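Local coordinates for mitochondrial antiviral signaling protein (MAVS) (PDB 4O9L) that probably relays antiviral innate immune signals through a caspase recruitment domain that forms prion-like filaments, at residues P32-L37 against T63-R68; I25-I30 against W52-T57. The protein carries 1 engineered substitution. One frame throughout, in Å; residues are numbered along the deposited sequence.

Interaction 1 (P32-L37 against T63-R68); sequences PYLSCL and TSLRRR
Leu65 CD2 meets three side chains of the facing loop, those of Cys36, Leu37 and Leu34, and this one methyl makes the tightly packed part of the contact. Cys36 SG comes to 3.5 Å of Leu65 CD2, Leu37 CD2 to 3.8 Å and Leu34 CD2 to 4.0 Å. The two leucines of the loop arrive differently, Leu34 crossing Leu65 at roughly a right angle and Leu37 at a slant. Cys36 reaches the methyl because its SG stands between the backbone N and the carbonyl carbon (chi1 65°). Residues 34-37 form a type I beta turn, closed by the bond from Leu37 N to Leu34 O. In the helical bundle of the caspase recruitment domain, the loop leading into 39-66 packs on the last turn of that segment, which the break near Gly53 brings back beside its own beginning. Leu34 also touches Leu61 and Ala78, and Leu37 touches Leu45, which ties the buried half of the contact to the domain interior. On the partly exposed flank, the alkyl chain of Arg68 lies along one carbonyl oxygen without a hydrogen bond across: CB and CG are 3.5 and 3.6 Å from Cys36 O, and a bend at chi2 (-67°) keeps Arg68 CD within 3.8 Å of it. The fit is looser toward Leu37, whose CD2 is 4.4 Å from Arg68 CG. Arg68 NE forms a salt bridge with Asp41.

Interaction 2 (I25-I30 against W52-T57); sequences IHVLRI and WGNQDT. Engineered in segment 25-30: Arg29 (natural residue Glu).
The start of the short helix 27-30 is held here by the side-chain amide of Asn54, which lies just past the kink of helix 39-66 and pairs with the backbone on both sides of the N-cap residue His26. In the bundle of the caspase recruitment domain, this is where the short helix meets that segment. With Asn54 CG anti to its own backbone N (chi1 -161°), the side chain extends toward the 25-27 backbone, where the amide meets Ile25 O and Val27 N. Asn54 ND2 donates to Ile25 O at 2.9 Å, the donor close to the line of the carbonyl bond (161°), although the acceptor is tilted from the amide plane. The other end of the amide accepts: Val27 N lies 2.8 Å from Asn54 OD1, with an almost straight N-H...O angle of 177° and the donor in the carbonyl plane. The His26 ring meets the same oxygen edge-on, its CD2 3.6 Å from Asn54 OD1, while His26 NE2 is hydrogen-bonded to Tyr49 OH. Val27 and Asn54 run antiparallel past each other, bringing Val27 CG2 to 3.4 Å of Asn54 OD1. Val27 CG1 lies 3.9 Å from Thr57 CG2, the two side chains roughly perpendicular. Thr57 turns its hydroxyl back into its own helix, where Thr57 OG1 donates to Gly53 O at 2.6 Å, leaving the methyl to face Val27. Because one amide uses both its donor and its acceptor, a carbonyl before the short helix and an N-H in its first turn are satisfied together, and the two bonds fix which way round the Asn54 amide sits.

Interactions 1 and 2 illustrate how a small helical domain can use one kinked helix for two contacts. Their centres lie 14 Å apart, and both use 39-66: interaction 2 meets it right at the kink, through residues just past the break, and interaction 1 at its last turn and just beyond. Along the chain the order is 25-30, 32-37, 52-57, 63-68, so the two pairs of segments alternate. Helix 27-30 and the loop after it pass along the stretch of 39-66 that follows the kink. Interaction 2 rests mainly on hydrogen bonds, interaction 1 mainly on apolar contacts. Both belong to the caspase recruitment domain, the part of MAVS whose filaments are implicated in antiviral signalling.

Interaction 1 (P32-L37 against T63-R68)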
loop_
_atom_site.group_PDB
_atom_site.type_symbol
_atom_site.label_atom_id
_atom_site.label_comp_id
_atom_site.label_asym_id
_atom_site.label_seq_id
_atom_site.Cartn_x
_atom_site.Cartn_y
_atom_site.Cartn_z
ATOM N N PRO A 32 -4.803 -4.136 8.714
ATOM C CA PRO A 32 -5.548 -3.402 9.744
ATOM C C PRO A 32 -4.981 -2.006 10.014
ATOM O O PRO A 32 -5.676 -1.187 10.623
ATOM C CB PRO A 32 -5.379 -4.276 10.999
ATOM C CG PRO A 32 -4.874 -5.598 10.511
ATOM C CD PRO A 32 -4.093 -5.296 9.286
ATOM N N TYR A 33 -3.744 -1.741 9.596
ATOM C CA TYR A 33 -3.141 -0.427 9.826
ATOM C C TYR A 33 -3.517 0.612 8.770
ATOM O O TYR A 33 -3.368 1.813 8.995
ATOM C CB TYR A 33 -1.612 -0.541 9.913
ATOM C CG TYR A 33 -1.124 -1.280 11.133
ATOM C CD1 TYR A 33 -1.140 -0.674 12.388
ATOM C CD2 TYR A 33 -0.655 -2.584 11.036
ATOM C CE1 TYR A 33 -0.695 -1.355 13.519
ATOM C CE2 TYR A 33 -0.202 -3.269 12.159
ATOM C CZ TYR A 33 -0.231 -2.648 13.393
ATOM O OH TYR A 33 0.213 -3.319 14.504
ATOM N N LEU A 34 -3.986 0.146 7.614
ATOM C CA LEU A 34 -4.296 1.032 6.495
ATOM C C LEU A 34 -5.677 1.640 6.682
ATOM O O LEU A 34 -6.662 1.134 6.142
ATOM C CB LEU A 34 -4.213 0.258 5.169
ATOM C CG LEU A 34 -2.806 -0.274 4.850
ATOM C CD1 LEU A 34 -2.844 -1.389 3.804
ATOM C CD2 LEU A 34 -1.890 0.850 4.371
ATOM N N SER A 35 -5.747 2.721 7.454
ATOM C CA SER A 35 -7.022 3.328 7.843
ATOM C C SER A 35 -7.811 3.908 6.667
ATOM O O SER A 35 -8.977 4.279 6.820
ATOM C CB SER A 35 -6.799 4.394 8.932
ATOM O OG SER A 35 -5.959 5.451 8.467
ATOM N N CYS A 36 -7.180 3.995 5.496
ATOM C CA CYS A 36 -7.854 4.546 4.327
ATOM C C CYS A 36 -8.730 3.511 3.654
ATOM O O CYS A 36 -9.604 3.867 2.879
ATOM C CB CYS A 36 -6.863 5.121 3.312
ATOM S SG CYS A 36 -5.783 3.887 2.558
ATOM N N LEU A 37 -8.500 2.233 3.957
ATOM C CA LEU A 37 -9.337 1.161 3.421
ATOM C C LEU A 37 -10.692 1.117 4.138
ATOM O O LEU A 37 -10.784 1.396 5.336
ATOM C CB LEU A 37 -8.624 -0.197 3.549
ATOM C CG LEU A 37 -7.297 -0.296 2.796
ATOM C CD1 LEU A 37 -6.644 -1.666 2.976
ATOM C CD2 LEU A 37 -7.547 -0.022 1.309
ATOM N N THR A 63 -3.326 -1.275 -5.990
ATOM C CA THR A 63 -4.374 -0.680 -6.826
ATOM C C THR A 63 -5.624 -0.372 -5.994
ATOM O O THR A 63 -6.352 0.585 -6.279
ATOM C CB THR A 63 -4.678 -1.508 -8.116
ATOM O OG1 THR A 63 -5.184 -2.791 -7.767
ATOM C CG2 THR A 63 -3.414 -1.705 -8.921
ATOM N N SER A 64 -5.862 -1.161 -4.949
ATOM C CA SER A 64 -6.962 -0.858 -4.033
ATOM C C SER A 64 -6.687 0.417 -3.237
ATOM O O SER A 64 -7.578 1.251 -3.054
ATOM C CB SER A 64 -7.228 -2.027 -3.078
ATOM O OG SER A 64 -7.744 -3.135 -3.792
ATOM N N LEU A 65 -5.454 0.561 -2.760
ATOM C CA LEU A 65 -5.063 1.749 -2.001
ATOM C C LEU A 65 -5.243 3.007 -2.849
ATOM O O LEU A 65 -5.789 4.009 -2.399
ATOM C CB LEU A 65 -3.610 1.620 -1.519
ATOM C CG LEU A 65 -3.362 0.721 -0.296
ATOM C CD1 LEU A 65 -1.866 0.491 -0.100
ATOM C CD2 LEU A 65 -3.969 1.338 0.968
ATOM N N ARG A 66 -4.822 2.915 -4.103
ATOM C CA ARG A 66 -4.813 4.048 -5.022
ATOM C C ARG A 66 -6.204 4.681 -5.244
ATOM O O ARG A 66 -6.312 5.870 -5.568
ATOM C CB ARG A 66 -4.190 3.595 -6.354
ATOM C CG ARG A 66 -4.051 4.675 -7.399
ATOM C CD ARG A 66 -3.756 4.076 -8.757
ATOM N NE ARG A 66 -3.097 5.046 -9.623
ATOM C CZ ARG A 66 -2.707 4.795 -10.866
ATOM N NH1 ARG A 66 -2.111 5.743 -11.579
ATOM N NH2 ARG A 66 -2.916 3.594 -11.392
ATOM N N ARG A 67 -7.261 3.893 -5.047
ATOM C CA ARG A 67 -8.636 4.384 -5.152
ATOM C C ARG A 67 -9.103 5.159 -3.908
ATOM O O ARG A 67 -10.183 5.754 -3.911
ATOM C CB ARG A 67 -9.604 3.212 -5.375
ATOM C CG ARG A 67 -9.464 2.490 -6.711
ATOM C CD ARG A 67 -10.583 1.439 -6.925
ATOM N NE ARG A 67 -10.160 0.096 -6.527
ATOM C CZ ARG A 67 -9.488 -0.736 -7.317
ATOM N NH1 ARG A 67 -9.137 -1.945 -6.876
ATOM N NH2 ARG A 67 -9.172 -0.357 -8.550
ATOM N N ARG A 68 -8.312 5.149 -2.841
ATOM C CA ARG A 68 -8.772 5.735 -1.578
ATOM C C ARG A 68 -8.045 7.021 -1.187
ATOM O O ARG A 68 -6.850 7.194 -1.466
ATOM C CB ARG A 68 -8.657 4.713 -0.432
ATOM C CG ARG A 68 -9.461 3.418 -0.650
ATOM C CD ARG A 68 -10.962 3.672 -0.635
ATOM N NE ARG A 68 -11.722 2.433 -0.830
ATOM C CZ ARG A 68 -12.520 2.190 -1.868
ATOM N NH1 ARG A 68 -13.163 1.026 -1.961
ATOM N NH2 ARG A 68 -12.689 3.116 -2.809
#

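Interaction 2 (I25-I30 against W52-T57)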
loop_
_atom_site.group_PDB
_atom_site.type_symbol
_atom_site.label_atom_id
_atom_site.label_comp_id
_atom_site.label_asym_id
_atom_site.label_seq_id
_atom_site.Cartn_x
_atom_site.Cartn_y
_atom_site.Cartn_z
ATOM N N ILE A 25 6.504 -7.008 2.473
ATOM C CA ILE A 25 5.268 -6.642 3.154
ATOM C C ILE A 25 4.492 -7.944 3.327
ATOM O O ILE A 25 4.443 -8.763 2.403
ATOM C CB ILE A 25 4.441 -5.648 2.306
ATOM C CG1 ILE A 25 5.209 -4.332 2.149
ATOM C CG2 ILE A 25 3.046 -5.406 2.913
ATOM C CD1 ILE A 25 4.510 -3.317 1.255
ATOM N N HIS A 26 3.931 -8.167 4.511
ATOM C CA HIS A 26 3.011 -9.277 4.702
ATOM C C HIS A 26 1.608 -8.688 4.682
ATOM O O HIS A 26 1.247 -7.919 5.575
ATOM C CB HIS A 26 3.260 -9.976 6.036
ATOM C CG HIS A 26 2.363 -11.153 6.277
ATOM N ND1 HIS A 26 2.098 -11.644 7.540
ATOM C CD2 HIS A 26 1.674 -11.942 5.416
ATOM C CE1 HIS A 26 1.283 -12.680 7.445
ATOM N NE2 HIS A 26 1.008 -12.880 6.167
ATOM N N VAL A 27 0.826 -9.038 3.667
ATOM C CA VAL A 27 -0.478 -8.399 3.464
ATOM C C VAL A 27 -1.376 -8.453 4.697
ATOM O O VAL A 27 -1.954 -7.437 5.111
ATOM C CB VAL A 27 -1.217 -8.993 2.239
ATOM C CG1 VAL A 27 -2.694 -8.545 2.211
ATOM C CG2 VAL A 27 -0.514 -8.582 0.961
ATOM N N LEU A 28 -1.479 -9.626 5.307
ATOM C CA LEU A 28 -2.405 -9.797 6.419
ATOM C C LEU A 28 -2.027 -8.913 7.598
ATOM O O LEU A 28 -2.892 -8.364 8.273
ATOM C CB LEU A 28 -2.481 -11.264 6.842
ATOM C CG LEU A 28 -3.284 -12.197 5.933
ATOM C CD1 LEU A 28 -3.576 -13.505 6.695
ATOM C CD2 LEU A 28 -4.581 -11.543 5.454
ATOM N N ARG A 29 -0.728 -8.761 7.829
ATOM C CA ARG A 29 -0.247 -7.925 8.915
ATOM C C ARG A 29 -0.467 -6.438 8.662
ATOM O O ARG A 29 -0.779 -5.698 9.588
ATOM C CB ARG A 29 1.241 -8.182 9.174
ATOM C CG ARG A 29 1.802 -7.332 10.287
ATOM C CD ARG A 29 3.260 -7.650 10.576
ATOM N NE ARG A 29 3.725 -6.877 11.720
ATOM C CZ ARG A 29 4.998 -6.758 12.072
ATOM N NH1 ARG A 29 5.323 -6.025 13.134
ATOM N NH2 ARG A 29 5.936 -7.370 11.358
ATOM N N ILE A 30 -0.320 -5.997 7.418
ATOM C CA ILE A 30 -0.403 -4.564 7.137
ATOM C C ILE A 30 -1.840 -4.036 7.039
ATOM O O ILE A 30 -2.091 -2.885 7.411
ATOM C CB ILE A 30 0.428 -4.141 5.896
ATOM C CG1 ILE A 30 0.706 -2.621 5.940
ATOM C CG2 ILE A 30 -0.287 -4.548 4.599
ATOM C CD1 ILE A 30 1.754 -2.114 4.921
ATOM N N TRP A 52 -5.306 -16.210 -3.246
ATOM C CA TRP A 52 -4.205 -15.934 -4.182
ATOM C C TRP A 52 -2.830 -15.797 -3.533
ATOM O O TRP A 52 -1.807 -15.862 -4.217
ATOM C CB TRP A 52 -4.503 -14.697 -5.049
ATOM C CG TRP A 52 -5.526 -14.960 -6.132
ATOM C CD1 TRP A 52 -5.300 -15.521 -7.355
ATOM C CD2 TRP A 52 -6.932 -14.678 -6.070
ATOM N NE1 TRP A 52 -6.479 -15.598 -8.067
ATOM C CE2 TRP A 52 -7.495 -15.087 -7.303
ATOM C CE3 TRP A 52 -7.767 -14.117 -5.100
ATOM C CZ2 TRP A 52 -8.856 -14.951 -7.584
ATOM C CZ3 TRP A 52 -9.117 -13.978 -5.380
ATOM C CH2 TRP A 52 -9.648 -14.392 -6.618
ATOM N N GLY A 53 -2.786 -15.613 -2.220
ATOM C CA GLY A 53 -1.499 -15.549 -1.555
ATOM C C GLY A 53 -0.928 -14.141 -1.544
ATOM O O GLY A 53 -1.509 -13.212 -2.116
ATOM N N ASN A 54 0.224 -13.985 -0.900
ATOM C CA ASN A 54 0.766 -12.659 -0.623
ATOM C C ASN A 54 1.121 -11.850 -1.871
ATOM O O ASN A 54 0.738 -10.683 -2.008
ATOM C CB ASN A 54 1.999 -12.768 0.285
ATOM C CG ASN A 54 2.320 -11.460 0.979
ATOM O OD1 ASN A 54 1.605 -11.050 1.904
ATOM N ND2 ASN A 54 3.397 -10.789 0.536
ATOM N N GLN A 55 1.851 -12.480 -2.784
ATOM C CA GLN A 55 2.421 -11.773 -3.920
ATOM C C GLN A 55 1.348 -11.162 -4.833
ATOM O O GLN A 55 1.406 -9.974 -5.143
ATOM C CB GLN A 55 3.362 -12.708 -4.686
ATOM C CG GLN A 55 3.941 -12.140 -5.966
ATOM C CD GLN A 55 4.772 -13.166 -6.719
ATOM O OE1 GLN A 55 4.233 -14.028 -7.420
ATOM N NE2 GLN A 55 6.091 -13.083 -6.571
ATOM N N ASP A 56 0.356 -11.952 -5.242
ATOM C CA ASP A 56 -0.710 -11.420 -6.091
ATOM C C ASP A 56 -1.618 -10.445 -5.345
ATOM O O ASP A 56 -2.082 -9.459 -5.927
ATOM C CB ASP A 56 -1.532 -12.544 -6.733
ATOM C CG ASP A 56 -0.776 -13.258 -7.845
ATOM O OD1 ASP A 56 0.029 -12.602 -8.538
ATOM O OD2 ASP A 56 -0.993 -14.475 -8.033
ATOM N N THR A 57 -1.859 -10.711 -4.061
ATOM C CA THR A 57 -2.716 -9.843 -3.245
ATOM C C THR A 57 -2.045 -8.496 -2.974
ATOM O O THR A 57 -2.707 -7.462 -2.849
ATOM C CB THR A 57 -3.113 -10.539 -1.927
ATOM O OG1 THR A 57 -3.663 -11.823 -2.244
ATOM C CG2 THR A 57 -4.159 -9.729 -1.170
#